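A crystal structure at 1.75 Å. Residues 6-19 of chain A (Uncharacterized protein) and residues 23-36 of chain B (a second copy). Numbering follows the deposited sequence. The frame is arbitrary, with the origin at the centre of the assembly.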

# COMPACT_ATOMS: atom_id res chain seq x y z
N THR A 6 3.05 -6.49 -2.73
CA THR A 6 4.29 -7.04 -3.26
C THR A 6 4.91 -6.10 -4.29
O THR A 6 4.31 -5.08 -4.65
CB THR A 6 4.05 -8.40 -3.89
OG1 THR A 6 3.15 -8.25 -5.00
CG2 THR A 6 3.43 -9.34 -2.86
N LEU A 7 6.11 -6.44 -4.75
CA LEU A 7 6.74 -5.70 -5.84
C LEU A 7 5.80 -5.64 -7.04
O LEU A 7 5.54 -4.57 -7.59
CB LEU A 7 8.07 -6.33 -6.25
CG LEU A 7 9.27 -6.08 -5.34
CD1 LEU A 7 10.51 -6.81 -5.86
CD2 LEU A 7 9.54 -4.58 -5.18
N SER A 8 5.26 -6.80 -7.43
CA SER A 8 4.44 -6.83 -8.64
C SER A 8 3.05 -6.21 -8.46
O SER A 8 2.55 -5.56 -9.39
CB SER A 8 4.30 -8.28 -9.15
OG SER A 8 3.61 -9.09 -8.22
N SER A 9 2.42 -6.38 -7.31
CA SER A 9 1.08 -5.83 -7.16
C SER A 9 1.16 -4.29 -7.06
O SER A 9 0.30 -3.58 -7.61
CB SER A 9 0.32 -6.44 -5.96
OG SER A 9 0.85 -6.08 -4.70
N TRP A 10 2.20 -3.77 -6.42
CA TRP A 10 2.36 -2.31 -6.38
C TRP A 10 2.67 -1.75 -7.77
O TRP A 10 2.15 -0.69 -8.16
CB TRP A 10 3.45 -1.90 -5.38
CG TRP A 10 3.54 -0.38 -5.22
CD1 TRP A 10 4.57 0.44 -5.65
CD2 TRP A 10 2.56 0.48 -4.61
NE1 TRP A 10 4.27 1.76 -5.34
CE2 TRP A 10 3.06 1.81 -4.71
CE3 TRP A 10 1.32 0.27 -3.99
CZ2 TRP A 10 2.36 2.90 -4.19
CZ3 TRP A 10 0.63 1.36 -3.48
CH2 TRP A 10 1.14 2.66 -3.60
N ASP A 11 3.47 -2.47 -8.53
CA ASP A 11 3.77 -2.05 -9.90
C ASP A 11 2.50 -1.97 -10.74
O ASP A 11 2.29 -0.99 -11.47
CB ASP A 11 4.78 -3.00 -10.55
CG ASP A 11 6.21 -2.65 -10.20
OD1 ASP A 11 6.46 -1.46 -9.85
OD2 ASP A 11 7.08 -3.55 -10.27
N ASP A 12 1.63 -2.97 -10.63
CA ASP A 12 0.40 -2.90 -11.38
C ASP A 12 -0.57 -1.85 -10.88
O ASP A 12 -1.33 -1.28 -11.67
CB ASP A 12 -0.27 -4.25 -11.40
CG ASP A 12 0.40 -5.19 -12.39
OD1 ASP A 12 1.06 -4.70 -13.35
OD2 ASP A 12 0.27 -6.41 -12.19
N TYR A 13 -0.56 -1.59 -9.57
CA TYR A 13 -1.37 -0.48 -9.03
C TYR A 13 -0.88 0.84 -9.59
O TYR A 13 -1.68 1.68 -9.97
CB TYR A 13 -1.31 -0.47 -7.51
CG TYR A 13 -2.21 0.52 -6.78
CD1 TYR A 13 -3.59 0.33 -6.72
CD2 TYR A 13 -1.65 1.56 -6.06
CE1 TYR A 13 -4.40 1.22 -5.99
CE2 TYR A 13 -2.44 2.45 -5.34
CZ TYR A 13 -3.81 2.29 -5.31
OH TYR A 13 -4.57 3.17 -4.58
N GLU A 14 0.44 0.97 -9.71
CA GLU A 14 1.03 2.17 -10.29
C GLU A 14 0.59 2.27 -11.74
O GLU A 14 0.23 3.35 -12.22
CB GLU A 14 2.56 2.11 -10.20
CG GLU A 14 3.12 2.60 -8.87
CD GLU A 14 4.15 3.71 -9.04
OE1 GLU A 14 4.08 4.43 -10.06
OE2 GLU A 14 5.02 3.85 -8.16
N PHE A 15 0.62 1.14 -12.45
CA PHE A 15 0.20 1.10 -13.85
C PHE A 15 -1.21 1.67 -13.99
O PHE A 15 -1.48 2.48 -14.89
CB PHE A 15 0.25 -0.33 -14.39
CG PHE A 15 -0.39 -0.48 -15.74
CD1 PHE A 15 0.35 -0.24 -16.88
CD2 PHE A 15 -1.71 -0.88 -15.86
CE1 PHE A 15 -0.24 -0.39 -18.16
CE2 PHE A 15 -2.30 -1.03 -17.14
CZ PHE A 15 -1.55 -0.78 -18.28
N TRP A 16 -2.09 1.30 -13.06
CA TRP A 16 -3.45 1.82 -13.14
C TRP A 16 -3.46 3.33 -12.90
O TRP A 16 -4.20 4.07 -13.57
CB TRP A 16 -4.37 1.09 -12.16
CG TRP A 16 -4.68 -0.36 -12.57
CD1 TRP A 16 -4.51 -1.47 -11.80
CD2 TRP A 16 -5.21 -0.80 -13.82
NE1 TRP A 16 -4.90 -2.59 -12.50
CE2 TRP A 16 -5.34 -2.21 -13.74
CE3 TRP A 16 -5.60 -0.16 -15.00
CZ2 TRP A 16 -5.83 -2.98 -14.80
CZ3 TRP A 16 -6.08 -0.92 -16.05
CH2 TRP A 16 -6.20 -2.32 -15.94
N GLN A 17 -2.62 3.79 -11.97
CA GLN A 17 -2.49 5.22 -11.68
C GLN A 17 -2.09 5.97 -12.95
O GLN A 17 -2.53 7.10 -13.15
CB GLN A 17 -1.47 5.49 -10.58
CG GLN A 17 -1.91 4.93 -9.23
CD GLN A 17 -1.12 5.53 -8.09
OE1 GLN A 17 -0.49 6.59 -8.22
NE2 GLN A 17 -1.19 4.89 -6.96
N ARG A 18 -1.27 5.33 -13.78
CA ARG A 18 -0.74 5.96 -14.99
C ARG A 18 -1.70 5.88 -16.18
O ARG A 18 -1.53 6.62 -17.15
CB ARG A 18 0.59 5.32 -15.41
CG ARG A 18 1.77 5.69 -14.57
CD ARG A 18 2.93 4.80 -14.92
NE ARG A 18 4.17 5.23 -14.28
CZ ARG A 18 5.29 4.52 -14.27
NH1 ARG A 18 5.32 3.34 -14.86
NH2 ARG A 18 6.37 4.99 -13.67
N THR A 19 -2.68 4.98 -16.13
CA THR A 19 -3.49 4.71 -17.33
C THR A 19 -5.00 4.74 -17.13
O THR A 19 -5.73 5.06 -18.07
CB THR A 19 -3.15 3.34 -17.94
OG1 THR A 19 -3.53 2.30 -17.02
CG2 THR A 19 -1.65 3.25 -18.26
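Chain B 23-36: MVEKINDLIRNAKR

Residues 23-36 of chain B are helical throughout, continuing a helix that begins earlier in the chain, and they lie nearly antiparallel to helix 7-19 of chain A. The N-to-C directions differ by 152° (signed crossing angle -152°), and the axes approach no closer than 12.6 Å. At that separation the backbones do not touch, and the contact is made by side chains, with water helping at two points. The register runs from Glu B25 beside Gln A17, through Asn B28 beside Glu A14, to Lys B35 beside Leu A7.

Met B23 takes no part in the contact. Val B24 does, its CA-CB bond pointing toward chain A and its CG1 lying 3.4 Å from Gln A17 OE1; a short, branched side chain fills space here without demanding a polar partner. Glu B25 points away, and neither Lys B26 nor Ile B27 reaches across.

One turn on from Val B24, Asn B28 is buried against three residues of chain A. Its ND2 donates to Gln A17 OE1 at 2.8 Å, while its OD1 lies at the edge of the indole of Trp A10, 3.7 Å from CZ2, and is hydrogen-bonded elsewhere in the structure. An amide suits this place because it offers both a donor and an acceptor without charge. Its backbone also participates: one water donates to Asn B28 O (2.8 Å) and to Glu A14 OE2 (2.4 Å) while accepting from Trp A10 NE1 (3.0 Å), so the indole nitrogen, the carboxylate and the helix carbonyl share a single bridge.

Ile B31 follows, placing CD1 3.9 Å from Trp A10 CZ2, an apolar contact that suits the buried ring. Arg B32 sets out sideways, but its length brings the guanidinium back to chain A. NH1 forms a salt bridge with Glu A14, donating to OE2 at 3.1 Å with good geometry and weakly to OE1 at 3.2 Å. Within its own helix, Arg B32 NH2 forms a salt bridge with Asp B29 OD1 at 2.6 Å, although the hydrogen bond is weak in angle, so the guanidinium meets two carboxylates. Arg A18 NH2 is 4.3 Å from Arg B32 NH1, a like-charged pair with the carboxylate of Glu A14 close to both.

Lys B35 ends the contact with an extended side chain that reaches the start of the chain A helix. Its NZ approaches Trp A10 CD1 at 3.6 Å and Leu A7 CD2 at 4.2 Å, and donates to a second water at 2.5 Å from NZ; that water donates weakly to Thr A6 O, 3.0 Å from the water oxygen. The modelled part of Arg B36 makes no contact with the chain A stretch.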

# COMPACT_ATOMS: atom_id res chain seq x y z
N MET B 23 0.91 15.41 -5.07
CA MET B 23 1.40 14.77 -3.84
C MET B 23 1.52 13.26 -4.00
O MET B 23 2.50 12.66 -3.54
CB MET B 23 0.47 15.10 -2.67
CG MET B 23 0.48 16.58 -2.29
SD MET B 23 2.12 17.14 -1.71
CE MET B 23 2.12 16.45 -0.06
N VAL B 24 0.54 12.65 -4.66
CA VAL B 24 0.57 11.20 -4.93
C VAL B 24 1.82 10.87 -5.74
O VAL B 24 2.55 9.93 -5.43
CB VAL B 24 -0.69 10.74 -5.71
CG1 VAL B 24 -0.59 9.23 -6.04
CG2 VAL B 24 -1.95 10.99 -4.88
N GLU B 25 2.10 11.66 -6.77
CA GLU B 25 3.31 11.48 -7.58
C GLU B 25 4.57 11.60 -6.75
O GLU B 25 5.50 10.80 -6.90
CB GLU B 25 3.39 12.51 -8.72
CG GLU B 25 2.31 12.35 -9.76
CD GLU B 25 2.35 13.45 -10.81
OE1 GLU B 25 3.40 14.13 -10.93
OE2 GLU B 25 1.32 13.64 -11.49
N LYS B 26 4.62 12.62 -5.91
CA LYS B 26 5.80 12.83 -5.07
C LYS B 26 5.99 11.68 -4.10
O LYS B 26 7.09 11.22 -3.90
CB LYS B 26 5.70 14.15 -4.32
CG LYS B 26 5.90 15.38 -5.21
CD LYS B 26 5.81 16.67 -4.40
CE LYS B 26 6.03 17.90 -5.28
NZ LYS B 26 7.42 17.98 -5.79
N ILE B 27 4.90 11.23 -3.48
CA ILE B 27 4.98 10.04 -2.61
C ILE B 27 5.44 8.79 -3.35
O ILE B 27 6.29 8.05 -2.87
CB ILE B 27 3.61 9.79 -1.93
CG1 ILE B 27 3.31 10.93 -0.96
CG2 ILE B 27 3.58 8.40 -1.21
CD1 ILE B 27 1.85 11.07 -0.57
N ASN B 28 4.88 8.54 -4.53
CA ASN B 28 5.26 7.37 -5.28
C ASN B 28 6.75 7.38 -5.60
O ASN B 28 7.43 6.33 -5.60
CB ASN B 28 4.43 7.26 -6.57
CG ASN B 28 2.99 6.87 -6.30
OD1 ASN B 28 2.64 6.49 -5.19
ND2 ASN B 28 2.15 6.95 -7.34
N ASP B 29 7.27 8.57 -5.89
CA ASP B 29 8.71 8.73 -6.17
C ASP B 29 9.59 8.46 -4.93
O ASP B 29 10.69 7.86 -5.04
CB ASP B 29 8.99 10.14 -6.70
CG ASP B 29 8.61 10.32 -8.16
OD1 ASP B 29 8.44 9.29 -8.86
OD2 ASP B 29 8.47 11.49 -8.59
N LEU B 30 9.13 8.92 -3.77
CA LEU B 30 9.84 8.66 -2.52
C LEU B 30 9.82 7.16 -2.21
O LEU B 30 10.84 6.61 -1.81
CB LEU B 30 9.21 9.45 -1.35
CG LEU B 30 9.46 10.97 -1.34
CD1 LEU B 30 8.56 11.68 -0.33
CD2 LEU B 30 10.91 11.28 -1.02
N ILE B 31 8.67 6.51 -2.37
CA ILE B 31 8.60 5.03 -2.22
C ILE B 31 9.61 4.32 -3.14
O ILE B 31 10.36 3.41 -2.73
CB ILE B 31 7.18 4.52 -2.53
CG1 ILE B 31 6.20 4.96 -1.44
CG2 ILE B 31 7.17 2.98 -2.72
CD1 ILE B 31 4.73 4.88 -1.86
N ARG B 32 9.62 4.75 -4.40
CA ARG B 32 10.48 4.14 -5.42
C ARG B 32 11.95 4.30 -5.03
O ARG B 32 12.71 3.31 -5.04
CB ARG B 32 10.21 4.79 -6.79
CG ARG B 32 10.74 3.99 -7.97
CD ARG B 32 10.26 4.60 -9.28
NE ARG B 32 8.81 4.76 -9.25
CZ ARG B 32 8.17 5.87 -9.58
NH1 ARG B 32 6.85 5.92 -9.51
NH2 ARG B 32 8.85 6.94 -9.98
N ASN B 33 12.34 5.53 -4.69
CA ASN B 33 13.71 5.82 -4.29
C ASN B 33 14.09 5.06 -3.02
O ASN B 33 15.17 4.48 -2.95
CB ASN B 33 13.92 7.33 -4.11
CG ASN B 33 15.39 7.72 -3.99
OD1 ASN B 33 15.85 8.11 -2.92
ND2 ASN B 33 16.14 7.57 -5.08
N ALA B 34 13.20 5.04 -2.02
CA ALA B 34 13.50 4.38 -0.76
C ALA B 34 13.60 2.85 -0.90
O ALA B 34 14.25 2.19 -0.08
CB ALA B 34 12.47 4.74 0.28
N LYS B 35 12.98 2.29 -1.93
CA LYS B 35 13.14 0.86 -2.17
C LYS B 35 14.55 0.54 -2.64
O LYS B 35 15.10 -0.50 -2.28
CB LYS B 35 12.11 0.35 -3.17
CG LYS B 35 10.74 0.13 -2.56
CD LYS B 35 9.74 -0.33 -3.61
CE LYS B 35 8.40 -0.68 -2.97
NZ LYS B 35 7.41 -1.14 -3.99
N ARG B 36 15.15 1.42 -3.43
CA ARG B 36 16.51 1.16 -3.91
C ARG B 36 17.59 1.68 -2.96
O ARG B 36 18.64 1.05 -2.84
CB ARG B 36 16.72 1.75 -5.32
CG ARG B 36 15.75 2.84 -5.71
O HOH W 1 6.40 -3.30 -3.35
O HOH W 2 6.29 3.87 -6.10